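Local coordinates for putative lipoprotein (Parabacteroides distasonis, PDB 4FVS) that is of unknown function but, as a putative exported lipoprotein with a YmcC-like, LolA/LolB-related beta fold, may bind lipid, at residues Phe6-Thr11 and Gly64-Tyr69; Trp16-Tyr21 and Ser207-Glu212; Met31-Asp36 and Ala49-Thr54; Asp97-Phe102 and Lys126-Lys131. All blocks are in the same frame, centred on the assembly; numbering follows the deposited sequence.

Interaction 1 (Phe6-Thr11 and Gly64-Tyr69); sequences FFFPQT and GDIKAY
Three apolar side-chain pairs, with no hydrogen bond between the segments, define this buried contact, in which the loop Phe-6-Thr-11 packs against strand 60-71 of the antiparallel beta structure, in a protein of a DUF3108-like family of the LolA/LolB clan, consistent with its YmcC-like fold. The receiving strand, Gly-64-Tyr-69, offers alternate residues: the CB bonds of Ile-66 and Ala-68 point toward the loop, whereas Lys-67 and Tyr-69 point away. Ala-68 CB serves two rings, lying 3.7 Å from Phe-8 CD2 and 3.9 Å from Phe-6 CZ. Phe-8 then extends obliquely along the strand until its CZ meets Ile-66 CG2 at 3.7 Å. Its CG is anti to the backbone N (chi1 -162°), which carries the ring out from the loop to the strand. Phe-6 lies nearer the C-terminal end of the segment, with CE1 3.9 Å from Tyr-69 CA. Its ring turns an edge to the backbone, placing CZ 3.6 Å from Ala-68 O, close to the ring plane.

Behind this first shell, an inverse gamma turn centred on Phe-7 lets the side chains of Phe-6 and Phe-8 reach the same strand while the Phe-7 ring leads away to Tyr-187; the Phe-8 N to Phe-6 O bond that spans the turn is weak. Phe-75 meets Phe-6 edge-to-face, and Leu-77 touches both Phe-8 and Ala-68, so strand 74-78 closes the flank. Trp-16 makes a similar edge-to-face pair with Phe-8, and Pro-9 CD rests 3.4 Å above one face of the Phe-8 ring, toward its rim.

Interaction 2 (Trp16-Tyr21 and Ser207-Glu212); sequences WVRKGY and SYTVLE
Thr-209 OG1 is gripped by two hydrogen bonds, one with Thr-196 OG1 on strand 192-200 and one from Arg-18 NH2 at 3.0 Å. The latter is bent (136° at the hydrogen), with OG1 tilted out of the guanidinium plane; a turn at chi3 brings the arginine there after its CG has crossed Leu-211 at about a right angle. Leu-211 CD1 in turn packs 3.8 Å from Trp-16 CD1. Strands Trp-16-Tyr-21 and Ser-207-Glu-212 run antiparallel. Lys-19/Val-210 and Tyr-21/Tyr-208 are hydrogen-bonded pairs; the straightest link is Tyr-21 N to Tyr-208 O, 2.9 Å and 176°. On the face carrying these tyrosines, Tyr-21 CB makes a CH-pi contact 3.8 Å from the Tyr-208 centroid. The two rings are near parallel but slid apart, so they barely overlap. Val-210 CG2 touches Tyr-21 at the ring edge, 3.6 Å from CE2. Tyr-21 and Glu-212 reach tip to tip, OH donating to OE2 over 2.7 Å from above the carboxylate plane. The strands thus close the N- and C-terminal parts of the chain together; Arg-18 NH1 also makes a long, weak ion pair with Glu-81, so the buried guanidinium has charged and neutral partners, which probably helps stabilise its charge.

Interaction 3 (Met31-Asp36 and Ala49-Thr54); sequences MSYQVD and ADYVYT
Ala-49 lies within the second arm, strand 44-54, of the beta hairpin that this strand forms with strand 27-41, its methyl 3.4 Å from Gln-34 O. Asp-50 and Gln-34 form a hydrogen-bonded antiparallel pair, with Asp-50 N donating to Gln-34 O at 2.9 Å and Gln-34 N returning to Asp-50 O. The Asp-50 carboxylate approaches that of Asp-36 as a like charge, without a hydrogen bond between them. At Tyr-51 the sheet face changes: its CB packs 3.6 Å from Tyr-33 CD2, and the two side chains run side by side, while Tyr-51 OH continues to Asn-62. Val-52 exchanges two backbone bonds with Ser-32, the Val-52 N to Ser-32 O one nearly along the C=O axis. The Tyr-53 ring is sandwiched on both faces. Tyr-51 CD1 lies over one face, and CG of selenomethionine Met-31 over the opposite face, 3.8 Å from the centroid. SE also stands over that face, 13° off the normal, giving a Met-aromatic contact. The edge of Tyr-53 is directed toward the face of Tyr-33 in an offset edge-to-face pair, planes 65° apart. Ser-84 supplies Tyr-53 OH with a second hydrogen bond; the first joins Tyr-53 OH to Tyr-33 OH across 2.7 Å.

Interaction 4 (Asp97-Phe102 and Lys126-Lys131); sequences DITENF and KIYDKK
A short antiparallel strand pairing at the surface joins the edge strand 96-98 to strand 123-129. Asp-97 and Tyr-128 are its hydrogen-bonded pair: Asp-97 N reaches Tyr-128 O at 2.8 Å, nearly along the C=O axis, and Tyr-128 N returns to Asp-97 O at 3.0 Å. One step on, Ile-98 and Ile-127 form the non-hydrogen-bonded pair; their side chains lie side by side, CD1 of Ile-98 3.9 Å from CD1 of Ile-127. The ladder then continues through a side chain. Thr-99 N donates to Lys-126 O, and Lys-126 N donates to Thr-99 OG1 at 2.8 Å, the hydroxyl standing where a strand carbonyl would. Lys-126 NZ turns instead to Asp-138. On the other face Tyr-128 CG takes the crowded position between N and carbonyl carbon (chi1 63°), which lays the ring alongside Asp-97, whose CB makes an off-centre CH-pi contact. Asp-97 OD1 accepts from Ile-98 N through its anti lone pair, while OD2 has a long salt bridge of 3.9 Å with Lys-130 NZ. At the end of the strand, Asp-129 OD1 accepts from Lys-131 N, an Asx turn, here at the hairpin connection from strand 123-129 into strand 132-154.

How the interactions relate
From the N terminus, the loop 6-11 opens interaction 1 and strand segment 16-21 opens interaction 2. The hairpin contact, interaction 3, is the first to close, when 49-54 returns to 31-36; it therefore lies within the spans of both earlier contacts. Interaction 1 closes next, at 64-69, and so crosses interaction 2. Interaction 4 opens and closes later, between 97 and 131, in series with interactions 1 and 3 but within the long span that interaction 2 completes only at 207-212. Backbone bonds such as Ile-66 N to Ala-49 O and Arg-18 O to Met-31 N join interactions 1, 3 and 2 laterally, while Tyr-69 and Phe-102 connect interactions 1 and 4.

Interaction 1 (Phe6-Thr11 and Gly64-Tyr69)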
# COMPACT_ATOMS: atom_id res chain seq x y z
N PHE A 6 3.67 -4.07 14.33
CA PHE A 6 3.91 -3.01 13.36
C PHE A 6 4.06 -3.62 11.97
O PHE A 6 5.05 -4.29 11.69
CB PHE A 6 5.17 -2.23 13.78
CG PHE A 6 5.16 -0.78 13.40
CD1 PHE A 6 4.58 0.17 14.22
CD2 PHE A 6 5.79 -0.35 12.23
CE1 PHE A 6 4.59 1.52 13.86
CE2 PHE A 6 5.80 1.00 11.88
CZ PHE A 6 5.20 1.92 12.70
N PHE A 7 3.06 -3.40 11.09
CA PHE A 7 3.09 -3.95 9.74
C PHE A 7 3.78 -2.97 8.77
O PHE A 7 3.18 -2.54 7.77
CB PHE A 7 1.67 -4.32 9.27
CG PHE A 7 1.08 -5.43 10.10
CD1 PHE A 7 1.53 -6.73 9.97
CD2 PHE A 7 0.09 -5.16 11.04
CE1 PHE A 7 0.99 -7.75 10.74
CE2 PHE A 7 -0.44 -6.18 11.82
CZ PHE A 7 0.01 -7.48 11.66
N PHE A 8 5.04 -2.64 9.05
CA PHE A 8 5.87 -1.73 8.27
C PHE A 8 7.28 -1.73 8.84
O PHE A 8 7.40 -1.92 10.04
CB PHE A 8 5.26 -0.33 8.32
CG PHE A 8 5.71 0.64 7.25
CD1 PHE A 8 5.26 0.51 5.93
CD2 PHE A 8 6.52 1.72 7.57
CE1 PHE A 8 5.66 1.41 4.95
CE2 PHE A 8 6.90 2.63 6.58
CZ PHE A 8 6.47 2.48 5.29
N PRO A 9 8.37 -1.49 8.05
CA PRO A 9 9.72 -1.45 8.65
C PRO A 9 9.80 -0.38 9.73
O PRO A 9 9.18 0.67 9.59
CB PRO A 9 10.62 -1.14 7.45
CG PRO A 9 9.87 -1.63 6.30
CD PRO A 9 8.46 -1.27 6.59
N GLN A 10 10.48 -0.67 10.83
CA GLN A 10 10.53 0.25 11.96
C GLN A 10 11.97 0.52 12.44
O GLN A 10 12.15 1.04 13.55
CB GLN A 10 9.66 -0.31 13.11
CG GLN A 10 9.98 -1.76 13.50
CD GLN A 10 9.22 -2.28 14.69
OE1 GLN A 10 8.35 -1.63 15.27
NE2 GLN A 10 9.54 -3.49 15.08
N THR A 11 12.98 0.19 11.61
CA THR A 11 14.39 0.42 11.96
C THR A 11 14.93 1.54 11.07
O THR A 11 14.83 1.44 9.86
CB THR A 11 15.21 -0.86 11.85
OG1 THR A 11 14.66 -1.83 12.74
CG2 THR A 11 16.69 -0.64 12.18
N GLY A 64 7.99 11.14 -2.43
CA GLY A 64 7.29 11.65 -1.27
C GLY A 64 7.67 10.89 -0.02
O GLY A 64 8.66 10.15 -0.02
N ASP A 65 6.87 11.05 1.03
CA ASP A 65 7.08 10.38 2.31
C ASP A 65 5.75 9.74 2.80
O ASP A 65 4.67 10.19 2.43
CB ASP A 65 7.68 11.33 3.35
CG ASP A 65 7.07 12.71 3.41
OD1 ASP A 65 5.89 12.82 3.85
OD2 ASP A 65 7.79 13.69 3.10
N ILE A 66 5.87 8.68 3.60
CA ILE A 66 4.73 7.93 4.11
C ILE A 66 4.90 7.72 5.60
O ILE A 66 6.01 7.47 6.07
CB ILE A 66 4.53 6.60 3.33
CG1 ILE A 66 3.20 5.92 3.71
CG2 ILE A 66 5.71 5.64 3.45
CD1 ILE A 66 2.45 5.33 2.57
N LYS A 67 3.80 7.91 6.35
CA LYS A 67 3.80 7.73 7.81
C LYS A 67 3.05 6.46 8.21
O LYS A 67 2.08 6.08 7.56
CB LYS A 67 3.22 8.96 8.54
CG LYS A 67 4.26 10.01 8.90
CD LYS A 67 3.76 10.91 10.03
CE LYS A 67 4.86 11.77 10.63
NZ LYS A 67 4.42 12.48 11.86
N ALA A 68 3.56 5.78 9.22
CA ALA A 68 2.98 4.57 9.80
C ALA A 68 3.03 4.69 11.30
O ALA A 68 4.03 5.20 11.82
CB ALA A 68 3.74 3.33 9.35
N TYR A 69 1.97 4.26 12.00
CA TYR A 69 2.00 4.36 13.46
C TYR A 69 1.12 3.33 14.16
O TYR A 69 0.20 2.77 13.57
CB TYR A 69 1.60 5.78 13.93
CG TYR A 69 0.25 6.23 13.45
CD1 TYR A 69 -0.91 5.91 14.16
CD2 TYR A 69 0.11 7.00 12.30
CE1 TYR A 69 -2.17 6.32 13.72
CE2 TYR A 69 -1.14 7.41 11.85
CZ TYR A 69 -2.28 7.05 12.56
OH TYR A 69 -3.53 7.45 12.14

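Interaction 2 (Trp16-Tyr21 and Ser207-Glu212)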
# COMPACT_ATOMS: atom_id res chain seq x y z
N TRP A 16 14.23 -0.82 1.29
CA TRP A 16 13.54 -1.92 0.63
C TRP A 16 13.09 -1.49 -0.75
O TRP A 16 13.05 -0.29 -1.07
CB TRP A 16 12.37 -2.50 1.46
CG TRP A 16 11.17 -1.65 1.75
CD1 TRP A 16 9.92 -1.82 1.24
CD2 TRP A 16 11.06 -0.64 2.76
NE1 TRP A 16 9.05 -0.93 1.83
CE2 TRP A 16 9.72 -0.21 2.78
CE3 TRP A 16 11.98 -0.00 3.60
CZ2 TRP A 16 9.27 0.82 3.61
CZ3 TRP A 16 11.54 1.03 4.42
CH2 TRP A 16 10.20 1.43 4.42
N VAL A 17 12.87 -2.49 -1.62
CA VAL A 17 12.47 -2.31 -3.00
C VAL A 17 11.33 -3.23 -3.29
O VAL A 17 11.43 -4.44 -3.06
CB VAL A 17 13.63 -2.54 -4.02
CG1 VAL A 17 13.16 -2.26 -5.45
CG2 VAL A 17 14.84 -1.70 -3.69
N ARG A 18 10.24 -2.66 -3.80
CA ARG A 18 9.06 -3.34 -4.32
C ARG A 18 9.01 -3.05 -5.80
O ARG A 18 9.22 -1.89 -6.18
CB ARG A 18 7.76 -2.91 -3.60
CG ARG A 18 7.62 -3.55 -2.23
CD ARG A 18 6.46 -3.03 -1.40
NE ARG A 18 5.17 -3.21 -2.07
CZ ARG A 18 4.37 -2.21 -2.40
NH1 ARG A 18 4.70 -0.96 -2.08
NH2 ARG A 18 3.22 -2.44 -3.01
N LYS A 19 8.75 -4.06 -6.64
CA LYS A 19 8.69 -3.81 -8.08
C LYS A 19 7.28 -4.11 -8.59
O LYS A 19 6.64 -5.07 -8.14
CB LYS A 19 9.77 -4.62 -8.84
CG LYS A 19 11.17 -4.08 -8.61
CD LYS A 19 12.17 -4.72 -9.50
CE LYS A 19 13.56 -4.19 -9.27
NZ LYS A 19 14.58 -4.96 -10.07
N GLY A 20 6.80 -3.25 -9.48
CA GLY A 20 5.46 -3.34 -10.06
C GLY A 20 5.51 -3.90 -11.45
O GLY A 20 6.27 -3.42 -12.28
N TYR A 21 4.69 -4.95 -11.70
CA TYR A 21 4.62 -5.69 -12.96
C TYR A 21 3.22 -5.72 -13.52
O TYR A 21 2.26 -5.58 -12.77
CB TYR A 21 5.06 -7.13 -12.71
CG TYR A 21 6.46 -7.27 -12.17
CD1 TYR A 21 7.56 -7.34 -13.03
CD2 TYR A 21 6.70 -7.37 -10.80
CE1 TYR A 21 8.86 -7.47 -12.54
CE2 TYR A 21 8.00 -7.50 -10.30
CZ TYR A 21 9.07 -7.56 -11.17
OH TYR A 21 10.35 -7.70 -10.70
N SER A 207 -2.27 -6.26 -12.79
CA SER A 207 -0.93 -6.00 -12.29
C SER A 207 -0.70 -6.67 -10.95
O SER A 207 -1.64 -7.18 -10.35
CB SER A 207 -0.68 -4.50 -12.18
OG SER A 207 -1.73 -3.83 -11.48
N TYR A 208 0.55 -6.66 -10.48
CA TYR A 208 0.96 -7.20 -9.19
C TYR A 208 2.28 -6.54 -8.78
O TYR A 208 2.95 -5.92 -9.61
CB TYR A 208 1.06 -8.73 -9.21
CG TYR A 208 2.17 -9.30 -10.05
CD1 TYR A 208 2.00 -9.53 -11.42
CD2 TYR A 208 3.39 -9.67 -9.48
CE1 TYR A 208 3.03 -10.06 -12.20
CE2 TYR A 208 4.43 -10.18 -10.25
CZ TYR A 208 4.24 -10.38 -11.61
OH TYR A 208 5.26 -10.90 -12.37
N THR A 209 2.59 -6.59 -7.47
CA THR A 209 3.85 -6.04 -6.95
C THR A 209 4.46 -7.09 -6.01
O THR A 209 3.73 -7.88 -5.39
CB THR A 209 3.71 -4.66 -6.28
OG1 THR A 209 3.30 -4.81 -4.92
CG2 THR A 209 2.82 -3.68 -7.04
N VAL A 210 5.80 -7.12 -5.94
CA VAL A 210 6.52 -8.03 -5.07
C VAL A 210 7.65 -7.29 -4.41
O VAL A 210 8.25 -6.40 -5.03
CB VAL A 210 7.07 -9.33 -5.76
CG1 VAL A 210 5.98 -10.33 -6.04
CG2 VAL A 210 7.81 -9.02 -7.04
N LEU A 211 7.93 -7.66 -3.13
CA LEU A 211 9.06 -7.17 -2.35
C LEU A 211 10.29 -7.93 -2.83
O LEU A 211 10.34 -9.16 -2.73
CB LEU A 211 8.79 -7.36 -0.86
CG LEU A 211 9.92 -6.96 0.09
CD1 LEU A 211 10.10 -5.44 0.17
CD2 LEU A 211 9.70 -7.57 1.45
N GLU A 212 11.24 -7.21 -3.41
CA GLU A 212 12.43 -7.86 -4.00
C GLU A 212 13.68 -7.73 -3.11
O GLU A 212 14.53 -8.61 -3.14
CB GLU A 212 12.72 -7.25 -5.37
CG GLU A 212 11.54 -7.29 -6.34
CD GLU A 212 11.64 -8.24 -7.51
OE1 GLU A 212 12.77 -8.68 -7.85
OE2 GLU A 212 10.59 -8.49 -8.14

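Interaction 3 (Met31-Asp36 and Ala49-Thr54)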
# COMPACT_ATOMS: atom_id res chain seq x y z
N MSE A 31 9.81 0.70 -6.87
CA MSE A 31 9.41 1.49 -5.71
C MSE A 31 10.43 1.30 -4.61
O MSE A 31 10.50 0.22 -4.00
CB MSE A 31 8.01 1.09 -5.27
CG MSE A 31 6.99 1.34 -6.38
SE MSE A 31 5.27 0.56 -6.15
CE MSE A 31 5.80 -1.36 -6.41
N SER A 32 11.28 2.35 -4.39
CA SER A 32 12.35 2.32 -3.41
C SER A 32 11.97 3.12 -2.19
O SER A 32 11.51 4.25 -2.31
CB SER A 32 13.63 2.85 -4.02
OG SER A 32 13.92 2.11 -5.19
N TYR A 33 12.17 2.52 -1.01
CA TYR A 33 11.82 3.14 0.26
C TYR A 33 12.96 3.13 1.23
O TYR A 33 13.90 2.34 1.09
CB TYR A 33 10.65 2.39 0.92
CG TYR A 33 9.34 2.33 0.18
CD1 TYR A 33 9.15 1.42 -0.86
CD2 TYR A 33 8.24 3.05 0.62
CE1 TYR A 33 7.92 1.33 -1.52
CE2 TYR A 33 7.00 2.96 -0.03
CZ TYR A 33 6.84 2.08 -1.08
OH TYR A 33 5.62 1.98 -1.69
N GLN A 34 12.85 3.97 2.26
CA GLN A 34 13.81 4.06 3.34
C GLN A 34 13.20 4.67 4.61
O GLN A 34 12.61 5.74 4.54
CB GLN A 34 15.05 4.86 2.93
CG GLN A 34 16.10 4.78 4.03
CD GLN A 34 17.28 5.63 3.76
OE1 GLN A 34 17.17 6.75 3.25
NE2 GLN A 34 18.43 5.13 4.18
N VAL A 35 13.40 4.02 5.77
CA VAL A 35 12.95 4.54 7.06
C VAL A 35 13.84 5.74 7.42
O VAL A 35 15.04 5.57 7.66
CB VAL A 35 12.95 3.48 8.18
CG1 VAL A 35 12.57 4.10 9.52
CG2 VAL A 35 12.04 2.31 7.84
N ASP A 36 13.27 6.95 7.42
CA ASP A 36 13.99 8.17 7.71
C ASP A 36 14.02 8.43 9.23
O ASP A 36 15.09 8.66 9.77
CB ASP A 36 13.39 9.36 6.94
CG ASP A 36 14.28 10.59 6.79
OD1 ASP A 36 15.39 10.61 7.39
OD2 ASP A 36 13.87 11.52 6.08
N ALA A 49 8.86 7.21 6.53
CA ALA A 49 9.72 6.69 5.47
C ALA A 49 9.61 7.51 4.19
O ALA A 49 8.54 8.03 3.89
CB ALA A 49 9.35 5.25 5.18
N ASP A 50 10.73 7.62 3.45
CA ASP A 50 10.80 8.27 2.14
C ASP A 50 10.62 7.25 1.06
O ASP A 50 11.01 6.10 1.24
CB ASP A 50 12.13 9.03 1.93
CG ASP A 50 12.18 10.35 2.64
OD1 ASP A 50 11.40 11.25 2.27
OD2 ASP A 50 13.04 10.51 3.53
N TYR A 51 10.00 7.66 -0.07
CA TYR A 51 9.83 6.75 -1.19
C TYR A 51 10.18 7.46 -2.48
O TYR A 51 10.04 8.68 -2.57
CB TYR A 51 8.41 6.15 -1.25
CG TYR A 51 7.29 7.12 -1.59
CD1 TYR A 51 7.01 7.44 -2.91
CD2 TYR A 51 6.45 7.62 -0.60
CE1 TYR A 51 5.96 8.29 -3.24
CE2 TYR A 51 5.39 8.47 -0.92
CZ TYR A 51 5.14 8.80 -2.24
OH TYR A 51 4.11 9.64 -2.59
N VAL A 52 10.67 6.70 -3.46
CA VAL A 52 10.99 7.16 -4.81
C VAL A 52 10.48 6.11 -5.77
O VAL A 52 10.93 4.96 -5.72
CB VAL A 52 12.49 7.48 -5.07
CG1 VAL A 52 12.67 8.19 -6.41
CG2 VAL A 52 13.08 8.33 -3.95
N TYR A 53 9.51 6.48 -6.59
CA TYR A 53 8.96 5.61 -7.60
C TYR A 53 9.62 6.01 -8.91
O TYR A 53 9.59 7.19 -9.28
CB TYR A 53 7.42 5.67 -7.66
CG TYR A 53 6.64 5.25 -6.43
CD1 TYR A 53 7.27 4.65 -5.34
CD2 TYR A 53 5.26 5.43 -6.35
CE1 TYR A 53 6.55 4.24 -4.22
CE2 TYR A 53 4.53 5.05 -5.22
CZ TYR A 53 5.18 4.44 -4.15
OH TYR A 53 4.45 4.05 -3.04
N THR A 54 10.33 5.05 -9.55
CA THR A 54 11.04 5.26 -10.81
C THR A 54 10.51 4.29 -11.83
O THR A 54 10.00 3.24 -11.45
CB THR A 54 12.56 5.09 -10.65
OG1 THR A 54 12.84 3.80 -10.11
CG2 THR A 54 13.20 6.19 -9.80

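Interaction 4 (Asp97-Phe102 and Lys126-Lys131)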
# COMPACT_ATOMS: atom_id res chain seq x y z
N ASP A 97 -0.14 14.18 -6.42
CA ASP A 97 -0.20 13.92 -4.99
C ASP A 97 -1.51 13.18 -4.66
O ASP A 97 -2.41 13.09 -5.50
CB ASP A 97 -0.07 15.21 -4.17
CG ASP A 97 0.74 15.03 -2.88
OD1 ASP A 97 0.74 13.91 -2.32
OD2 ASP A 97 1.38 16.01 -2.44
N ILE A 98 -1.57 12.59 -3.46
CA ILE A 98 -2.75 11.87 -2.98
C ILE A 98 -3.06 12.42 -1.59
O ILE A 98 -2.16 12.72 -0.81
CB ILE A 98 -2.55 10.33 -3.00
CG1 ILE A 98 -2.35 9.82 -4.45
CG2 ILE A 98 -3.74 9.62 -2.39
CD1 ILE A 98 -1.96 8.35 -4.64
N THR A 99 -4.37 12.61 -1.31
CA THR A 99 -4.87 13.13 -0.03
C THR A 99 -4.55 12.12 1.07
O THR A 99 -4.53 10.91 0.84
CB THR A 99 -6.37 13.43 -0.11
OG1 THR A 99 -7.05 12.27 -0.58
CG2 THR A 99 -6.69 14.59 -1.01
N GLU A 100 -4.26 12.64 2.26
CA GLU A 100 -3.92 11.86 3.43
C GLU A 100 -5.17 11.22 4.00
O GLU A 100 -6.18 11.89 4.21
CB GLU A 100 -3.24 12.75 4.49
CG GLU A 100 -2.92 12.04 5.79
CD GLU A 100 -2.90 12.96 7.00
OE1 GLU A 100 -1.81 13.50 7.30
OE2 GLU A 100 -3.97 13.14 7.64
N ASN A 101 -5.11 9.90 4.22
CA ASN A 101 -6.16 9.11 4.86
C ASN A 101 -5.48 7.89 5.46
O ASN A 101 -4.89 7.10 4.73
CB ASN A 101 -7.32 8.74 3.90
CG ASN A 101 -8.64 8.31 4.55
OD1 ASN A 101 -8.68 7.78 5.66
ND2 ASN A 101 -9.76 8.52 3.88
N PHE A 102 -5.42 7.81 6.80
CA PHE A 102 -4.79 6.68 7.49
C PHE A 102 -5.81 5.60 7.74
O PHE A 102 -6.88 5.87 8.28
CB PHE A 102 -4.15 7.14 8.80
CG PHE A 102 -2.87 7.95 8.62
CD1 PHE A 102 -1.66 7.32 8.37
CD2 PHE A 102 -2.88 9.33 8.73
CE1 PHE A 102 -0.48 8.07 8.24
CE2 PHE A 102 -1.71 10.07 8.61
CZ PHE A 102 -0.52 9.44 8.37
N LYS A 126 -8.08 11.37 -2.98
CA LYS A 126 -8.12 12.09 -4.22
C LYS A 126 -6.71 12.17 -4.77
O LYS A 126 -5.77 12.58 -4.08
CB LYS A 126 -8.75 13.45 -4.05
CG LYS A 126 -9.42 13.90 -5.33
CD LYS A 126 -10.07 15.22 -5.21
CE LYS A 126 -11.22 15.20 -4.24
NZ LYS A 126 -12.48 14.61 -4.74
N ILE A 127 -6.54 11.69 -5.99
CA ILE A 127 -5.25 11.79 -6.66
C ILE A 127 -5.36 13.02 -7.59
O ILE A 127 -6.34 13.14 -8.32
CB ILE A 127 -4.85 10.47 -7.33
CG1 ILE A 127 -3.53 10.60 -8.08
CG2 ILE A 127 -5.96 9.87 -8.20
CD1 ILE A 127 -2.85 9.24 -8.29
N TYR A 128 -4.45 13.98 -7.44
CA TYR A 128 -4.53 15.25 -8.15
C TYR A 128 -3.16 15.80 -8.51
O TYR A 128 -2.17 15.37 -7.93
CB TYR A 128 -5.27 16.29 -7.26
CG TYR A 128 -4.57 16.61 -5.95
CD1 TYR A 128 -4.74 15.81 -4.82
CD2 TYR A 128 -3.72 17.71 -5.84
CE1 TYR A 128 -4.06 16.08 -3.63
CE2 TYR A 128 -3.04 17.99 -4.65
CZ TYR A 128 -3.21 17.17 -3.55
OH TYR A 128 -2.54 17.45 -2.38
N ASP A 129 -3.14 16.83 -9.37
CA ASP A 129 -1.95 17.57 -9.77
C ASP A 129 -1.79 18.77 -8.83
O ASP A 129 -2.64 19.65 -8.82
CB ASP A 129 -2.10 17.98 -11.27
CG ASP A 129 -0.98 18.77 -11.95
OD1 ASP A 129 -0.11 19.32 -11.24
OD2 ASP A 129 -1.01 18.88 -13.20
N LYS A 130 -0.72 18.80 -8.02
CA LYS A 130 -0.37 19.87 -7.07
C LYS A 130 -0.40 21.25 -7.71
O LYS A 130 -0.80 22.22 -7.05
CB LYS A 130 1.04 19.63 -6.47
CG LYS A 130 1.07 18.60 -5.33
CD LYS A 130 2.47 18.33 -4.76
CE LYS A 130 3.18 17.16 -5.42
NZ LYS A 130 4.42 16.79 -4.70
N LYS A 131 0.01 21.33 -9.00
CA LYS A 131 0.10 22.57 -9.79
C LYS A 131 -1.24 22.94 -10.47
O LYS A 131 -1.45 24.12 -10.78
CB LYS A 131 1.21 22.46 -10.86
CG LYS A 131 2.60 22.04 -10.34
CD LYS A 131 3.44 23.17 -9.74
CE LYS A 131 4.83 22.67 -9.40
NZ LYS A 131 5.79 23.78 -9.13